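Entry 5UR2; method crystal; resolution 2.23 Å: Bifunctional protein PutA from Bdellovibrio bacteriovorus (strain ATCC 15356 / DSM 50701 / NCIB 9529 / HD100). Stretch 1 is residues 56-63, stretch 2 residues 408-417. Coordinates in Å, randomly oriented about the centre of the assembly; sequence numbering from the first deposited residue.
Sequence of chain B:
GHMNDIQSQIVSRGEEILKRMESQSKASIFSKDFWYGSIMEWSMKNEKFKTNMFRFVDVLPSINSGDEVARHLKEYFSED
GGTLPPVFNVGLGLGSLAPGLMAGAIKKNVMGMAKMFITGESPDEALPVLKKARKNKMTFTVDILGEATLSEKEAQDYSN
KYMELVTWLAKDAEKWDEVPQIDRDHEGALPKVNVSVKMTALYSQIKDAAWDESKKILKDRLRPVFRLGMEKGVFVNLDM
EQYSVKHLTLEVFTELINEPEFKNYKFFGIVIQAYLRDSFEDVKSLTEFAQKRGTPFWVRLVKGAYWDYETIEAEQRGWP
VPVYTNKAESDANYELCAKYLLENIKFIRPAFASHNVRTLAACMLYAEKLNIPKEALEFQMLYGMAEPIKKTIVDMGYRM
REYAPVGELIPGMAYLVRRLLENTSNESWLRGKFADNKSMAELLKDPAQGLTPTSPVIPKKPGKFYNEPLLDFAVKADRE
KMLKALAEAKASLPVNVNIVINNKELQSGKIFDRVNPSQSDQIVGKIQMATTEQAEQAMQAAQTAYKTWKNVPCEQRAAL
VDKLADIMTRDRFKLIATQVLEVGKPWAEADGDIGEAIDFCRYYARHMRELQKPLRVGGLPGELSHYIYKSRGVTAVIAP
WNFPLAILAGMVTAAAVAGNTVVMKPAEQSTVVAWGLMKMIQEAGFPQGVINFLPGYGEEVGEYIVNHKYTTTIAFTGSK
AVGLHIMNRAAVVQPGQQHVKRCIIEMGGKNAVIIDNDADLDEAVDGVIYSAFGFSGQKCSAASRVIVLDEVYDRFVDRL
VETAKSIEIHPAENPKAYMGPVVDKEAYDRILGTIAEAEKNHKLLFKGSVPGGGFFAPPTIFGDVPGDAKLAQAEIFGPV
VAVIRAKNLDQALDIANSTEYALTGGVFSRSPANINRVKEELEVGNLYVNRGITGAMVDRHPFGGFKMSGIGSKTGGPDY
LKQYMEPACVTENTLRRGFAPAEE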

ATOM      1  N   PHE B  56     -16.163  -2.850 -34.014  1.00 31.87           N
ATOM      2  CA  PHE B  56     -17.261  -3.600 -34.607  1.00 34.81           C
ATOM      3  C   PHE B  56     -16.993  -3.854 -36.082  1.00 33.01           C
ATOM      4  O   PHE B  56     -17.109  -4.987 -36.562  1.00 36.43           O
ATOM      5  CB  PHE B  56     -18.576  -2.845 -34.450  1.00 28.84           C
ATOM      6  CG  PHE B  56     -19.740  -3.574 -35.033  1.00 39.81           C
ATOM      7  CD1 PHE B  56     -20.378  -4.559 -34.302  1.00 45.09           C
ATOM      8  CD2 PHE B  56     -20.160  -3.329 -36.331  1.00 36.32           C
ATOM      9  CE1 PHE B  56     -21.443  -5.256 -34.833  1.00 45.40           C
ATOM     10  CE2 PHE B  56     -21.218  -4.029 -36.872  1.00 41.61           C
ATOM     11  CZ  PHE B  56     -21.862  -4.995 -36.125  1.00 45.99           C
ATOM     12  N   VAL B  57     -16.594  -2.812 -36.810  1.00 33.47           N
ATOM     13  CA  VAL B  57     -16.283  -2.982 -38.225  1.00 34.71           C
ATOM     14  C   VAL B  57     -15.184  -4.016 -38.394  1.00 32.41           C
ATOM     15  O   VAL B  57     -15.235  -4.852 -39.305  1.00 38.33           O
ATOM     16  CB  VAL B  57     -15.908  -1.626 -38.853  1.00 29.71           C
ATOM     17  CG1 VAL B  57     -15.363  -1.803 -40.265  1.00 30.04           C
ATOM     18  CG2 VAL B  57     -17.123  -0.729 -38.876  1.00 29.38           C
ATOM     19  N   ASP B  58     -14.187  -3.987 -37.504  1.00 29.96           N
ATOM     20  CA  ASP B  58     -13.061  -4.919 -37.573  1.00 36.20           C
ATOM     21  C   ASP B  58     -13.522  -6.372 -37.495  1.00 35.22           C
ATOM     22  O   ASP B  58     -13.083  -7.221 -38.283  1.00 37.41           O
ATOM     23  CB  ASP B  58     -12.080  -4.623 -36.435  1.00 43.81           C
ATOM     24  CG  ASP B  58     -10.906  -5.598 -36.394  1.00 42.60           C
ATOM     25  OD1 ASP B  58     -10.284  -5.797 -37.455  1.00 38.03           O
ATOM     26  OD2 ASP B  58     -10.599  -6.149 -35.305  1.00 44.14           O
ATOM     27  N   VAL B  59     -14.410  -6.680 -36.548  1.00 32.88           N
ATOM     28  CA  VAL B  59     -14.761  -8.079 -36.297  1.00 36.36           C
ATOM     29  C   VAL B  59     -15.836  -8.595 -37.252  1.00 32.92           C
ATOM     30  O   VAL B  59     -15.921  -9.811 -37.472  1.00 32.67           O
ATOM     31  CB  VAL B  59     -15.202  -8.270 -34.831  1.00 30.44           C
ATOM     32  CG1 VAL B  59     -16.499  -7.535 -34.557  1.00 25.92           C
ATOM     33  CG2 VAL B  59     -15.312  -9.757 -34.468  1.00 33.90           C
ATOM     34  N   LEU B  60     -16.625  -7.703 -37.859  1.00 31.54           N
ATOM     35  CA  LEU B  60     -17.801  -8.110 -38.631  1.00 40.31           C
ATOM     36  C   LEU B  60     -17.555  -9.227 -39.643  1.00 40.27           C
ATOM     37  O   LEU B  60     -18.337 -10.193 -39.656  1.00 36.10           O
ATOM     38  CB  LEU B  60     -18.414  -6.885 -39.326  1.00 36.47           C
ATOM     39  CG  LEU B  60     -19.710  -7.203 -40.071  1.00 42.46           C
ATOM     40  CD1 LEU B  60     -20.795  -7.739 -39.122  1.00 38.77           C
ATOM     41  CD2 LEU B  60     -20.204  -5.988 -40.831  1.00 45.96           C
ATOM     42  N   PRO B  61     -16.526  -9.187 -40.499  1.00 41.51           N
ATOM     43  CA  PRO B  61     -16.394 -10.254 -41.508  1.00 40.01           C
ATOM     44  C   PRO B  61     -16.027 -11.616 -40.927  1.00 40.93           C
ATOM     45  O   PRO B  61     -16.081 -12.609 -41.659  1.00 42.95           O
ATOM     46  CB  PRO B  61     -15.288  -9.730 -42.435  1.00 34.84           C
ATOM     47  CG  PRO B  61     -14.472  -8.850 -41.574  1.00 30.23           C
ATOM     48  CD  PRO B  61     -15.429  -8.203 -40.602  1.00 35.80           C
ATOM     49  N   SER B  62     -15.673 -11.701 -39.649  1.00 42.36           N
ATOM     50  CA  SER B  62     -15.385 -12.982 -39.012  1.00 45.06           C
ATOM     51  C   SER B  62     -16.616 -13.633 -38.386  1.00 47.08           C
ATOM     52  O   SER B  62     -16.510 -14.745 -37.860  1.00 53.84           O
ATOM     53  CB  SER B  62     -14.285 -12.815 -37.953  1.00 41.88           C
ATOM     54  OG  SER B  62     -13.036 -12.492 -38.569  1.00 43.73           O
ATOM     55  N   ILE B  63     -17.773 -12.984 -38.450  1.00 41.50           N
ATOM     56  CA  ILE B  63     -19.007 -13.482 -37.854  1.00 45.66           C
ATOM     57  C   ILE B  63     -19.833 -14.181 -38.930  1.00 54.73           C
ATOM     58  O   ILE B  63     -20.077 -13.613 -40.001  1.00 60.81           O
ATOM     59  CB  ILE B  63     -19.798 -12.333 -37.208  1.00 40.65           C
ATOM     60  CG1 ILE B  63     -18.892 -11.550 -36.255  1.00 42.51           C
ATOM     61  CG2 ILE B  63     -21.021 -12.852 -36.511  1.00 34.90           C
ATOM     62  CD1 ILE B  63     -19.529 -10.327 -35.666  1.00 45.02           C
TER
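Stretch 2 (408-417) ELIPGMAYLV

The centre of the contact is apolar, and Met413 of stretch 2 lies in its middle. It packs between two residues of stretch 1, Val57 and Pro61. Met413 CB is 3.6 Å from Pro61 CG. Met413 CG is 4.1 Å from Val57 CG1 and 3.5 Å from Val57 O. The CA-to-CB bonds of Val57, Pro61 and Met413 all point toward the opposing stretch. The chi1 of Met413 is -128°, between the usual wells.

The backbone of stretch 2 is helical from Leu409 to Val417 and continues later in the chain. Glu408 is at the N-cap position, right before the helix. The hydrogen bonds from Gly412 N to Glu408 O and from Met413 N to Leu409 O, both 2.8 Å, belong to its first turn. Stretch 1 enters as a helix that begins earlier in the chain, and residues 60-62 form a 3-10 segment. Leu60 N donates a hydrogen bond to Phe56 O at 3.0 Å, and Ser62 N donates one to Val59 O at 2.9 Å.

The two stretches run in opposite senses. Asp58 CA lies 6.1 Å from Ala414 CA, and Pro61 CA lies 5.6 Å from Ile410 CA. Moving forward in stretch 1 therefore means moving back in stretch 2. The contact joins residues at least 348 positions apart in sequence.

From Met413 toward the end of stretch 2, Val57 remains the main partner. Its CG1 is 3.9 Å from Leu416 CD2 and 4.0 Å from Val417 CG2. One methyl group thus touches three residues of the helix. Val417 also reaches the backbone of Asp58, the residue after Val57, with its CG2 4.2 Å from Asp58 N.

In the other direction, Pro61 packs on the first turn of the helix. Pro61 CB is 3.8 Å from Ile410 CG1 and 4.2 Å from Leu409 O. The Leu409 side chain is modelled only to CB, so any further contact from it cannot be judged. Ile410 has its CA-to-CB bond sideways, but the end of the side chain comes nearer to stretch 1.

The polar edge is formed by Ser62 and Asp58. Ser62 OG is 3.8 Å from Ile410 CD1, a van der Waals contact. Asp58 CB is 4.4 Å from Val417 CG2. The Ser62 hydroxyl and both Asp58 carboxylate oxygens are hydrogen-bonded elsewhere in the structure. No hydrogen bond joins the two stretches among the modelled atoms. The contact buries 364 Å², both sides summed. It is mostly packing of apolar side chains, with some of it against backbone atoms.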

ATOM      1  N   GLU B 408      -9.995 -10.057 -50.444  1.00 40.69           N
ATOM      2  CA  GLU B 408     -11.167 -10.650 -49.820  1.00 47.81           C
ATOM      3  C   GLU B 408     -11.709  -9.754 -48.706  1.00 43.61           C
ATOM      4  O   GLU B 408     -11.065  -8.795 -48.268  1.00 37.50           O
ATOM      5  CB  GLU B 408     -10.832 -12.042 -49.278  1.00 54.05           C
ATOM      6  CG  GLU B 408     -10.458 -13.070 -50.353  1.00 66.62           C
ATOM      7  CD  GLU B 408     -11.656 -13.655 -51.096  1.00 77.00           C
ATOM      8  OE1 GLU B 408     -12.810 -13.237 -50.835  1.00 79.47           O
ATOM      9  OE2 GLU B 408     -11.430 -14.524 -51.965  1.00 80.94           O
ATOM     10  N   LEU B 409     -12.912 -10.102 -48.241  1.00 47.62           N
ATOM     11  CA  LEU B 409     -13.650  -9.260 -47.304  1.00 46.28           C
ATOM     12  C   LEU B 409     -12.879  -9.030 -46.007  1.00 45.58           C
ATOM     13  O   LEU B 409     -12.938  -7.938 -45.434  1.00 38.42           O
ATOM     14  CB  LEU B 409     -15.018  -9.884 -47.020  1.00 46.04           C
ATOM     15  N   ILE B 410     -12.193 -10.054 -45.500  1.00 45.76           N
ATOM     16  CA  ILE B 410     -11.528  -9.960 -44.203  1.00 42.17           C
ATOM     17  C   ILE B 410     -10.330  -9.012 -44.243  1.00 46.00           C
ATOM     18  O   ILE B 410     -10.308  -8.062 -43.450  1.00 47.93           O
ATOM     19  CB  ILE B 410     -11.148 -11.351 -43.670  1.00 43.87           C
ATOM     20  CG1 ILE B 410     -12.396 -12.077 -43.172  1.00 42.26           C
ATOM     21  CG2 ILE B 410     -10.116 -11.242 -42.573  1.00 46.48           C
ATOM     22  CD1 ILE B 410     -12.092 -13.151 -42.188  1.00 42.57           C
ATOM     23  N   PRO B 411      -9.325  -9.180 -45.113  1.00 47.13           N
ATOM     24  CA  PRO B 411      -8.313  -8.105 -45.216  1.00 48.39           C
ATOM     25  C   PRO B 411      -8.899  -6.789 -45.712  1.00 47.77           C
ATOM     26  O   PRO B 411      -8.391  -5.712 -45.365  1.00 45.86           O
ATOM     27  CB  PRO B 411      -7.270  -8.674 -46.192  1.00 44.41           C
ATOM     28  CG  PRO B 411      -7.492 -10.170 -46.169  1.00 45.03           C
ATOM     29  CD  PRO B 411      -8.974 -10.337 -45.962  1.00 42.17           C
ATOM     30  N   GLY B 412      -9.977  -6.849 -46.502  1.00 47.13           N
ATOM     31  CA  GLY B 412     -10.611  -5.632 -46.984  1.00 49.19           C
ATOM     32  C   GLY B 412     -11.279  -4.813 -45.896  1.00 49.37           C
ATOM     33  O   GLY B 412     -11.296  -3.577 -45.965  1.00 44.78           O
ATOM     34  N   MET B 413     -11.826  -5.480 -44.877  1.00 48.38           N
ATOM     35  CA  MET B 413     -12.388  -4.780 -43.733  1.00 53.45           C
ATOM     36  C   MET B 413     -11.307  -4.265 -42.796  1.00 45.11           C
ATOM     37  O   MET B 413     -11.554  -3.299 -42.070  1.00 43.33           O
ATOM     38  CB  MET B 413     -13.356  -5.685 -42.974  1.00 60.52           C
ATOM     39  CG  MET B 413     -14.720  -5.059 -42.731  1.00 65.49           C
ATOM     40  SD  MET B 413     -15.603  -4.617 -44.248  1.00 69.11           S
ATOM     41  CE  MET B 413     -15.468  -6.137 -45.197  1.00 72.03           C
ATOM     42  N   ALA B 414     -10.124  -4.889 -42.791  1.00 37.61           N
ATOM     43  CA  ALA B 414      -8.988  -4.303 -42.086  1.00 35.68           C
ATOM     44  C   ALA B 414      -8.552  -2.994 -42.746  1.00 40.74           C
ATOM     45  O   ALA B 414      -8.360  -1.979 -42.064  1.00 39.47           O
ATOM     46  CB  ALA B 414      -7.831  -5.300 -42.028  1.00 26.44           C
ATOM     47  N   TYR B 415      -8.394  -3.005 -44.081  1.00 41.25           N
ATOM     48  CA  TYR B 415      -7.983  -1.811 -44.824  1.00 36.87           C
ATOM     49  C   TYR B 415      -8.971  -0.662 -44.635  1.00 36.47           C
ATOM     50  O   TYR B 415      -8.561   0.488 -44.439  1.00 39.39           O
ATOM     51  CB  TYR B 415      -7.825  -2.173 -46.298  1.00 37.32           C
ATOM     52  CG  TYR B 415      -7.369  -1.057 -47.217  1.00 35.53           C
ATOM     53  CD1 TYR B 415      -6.027  -0.742 -47.362  1.00 32.28           C
ATOM     54  CD2 TYR B 415      -8.287  -0.342 -47.962  1.00 38.00           C
ATOM     55  CE1 TYR B 415      -5.622   0.274 -48.222  1.00 34.45           C
ATOM     56  CE2 TYR B 415      -7.891   0.669 -48.817  1.00 37.79           C
ATOM     57  CZ  TYR B 415      -6.563   0.971 -48.947  1.00 35.22           C
ATOM     58  OH  TYR B 415      -6.203   1.980 -49.811  1.00 29.23           O
ATOM     59  N   LEU B 416     -10.278  -0.955 -44.705  1.00 31.26           N
ATOM     60  CA  LEU B 416     -11.307   0.045 -44.433  1.00 32.10           C
ATOM     61  C   LEU B 416     -11.140   0.663 -43.043  1.00 46.25           C
ATOM     62  O   LEU B 416     -11.497   1.832 -42.830  1.00 49.71           O
ATOM     63  CB  LEU B 416     -12.697  -0.586 -44.565  1.00 31.93           C
ATOM     64  CG  LEU B 416     -13.955   0.215 -44.145  1.00 42.18           C
ATOM     65  CD1 LEU B 416     -14.259   1.379 -45.100  1.00 42.20           C
ATOM     66  CD2 LEU B 416     -15.209  -0.660 -43.952  1.00 40.45           C
ATOM     67  N   VAL B 417     -10.640  -0.112 -42.076  1.00 46.10           N
ATOM     68  CA  VAL B 417     -10.425   0.425 -40.736  1.00 45.05           C
ATOM     69  C   VAL B 417      -9.281   1.422 -40.749  1.00 34.41           C
ATOM     70  O   VAL B 417      -9.330   2.448 -40.060  1.00 37.49           O
ATOM     71  CB  VAL B 417     -10.165  -0.705 -39.717  1.00 44.36           C
ATOM     72  CG1 VAL B 417      -9.633  -0.120 -38.417  1.00 41.92           C
ATOM     73  CG2 VAL B 417     -11.441  -1.472 -39.436  1.00 41.47           C
TER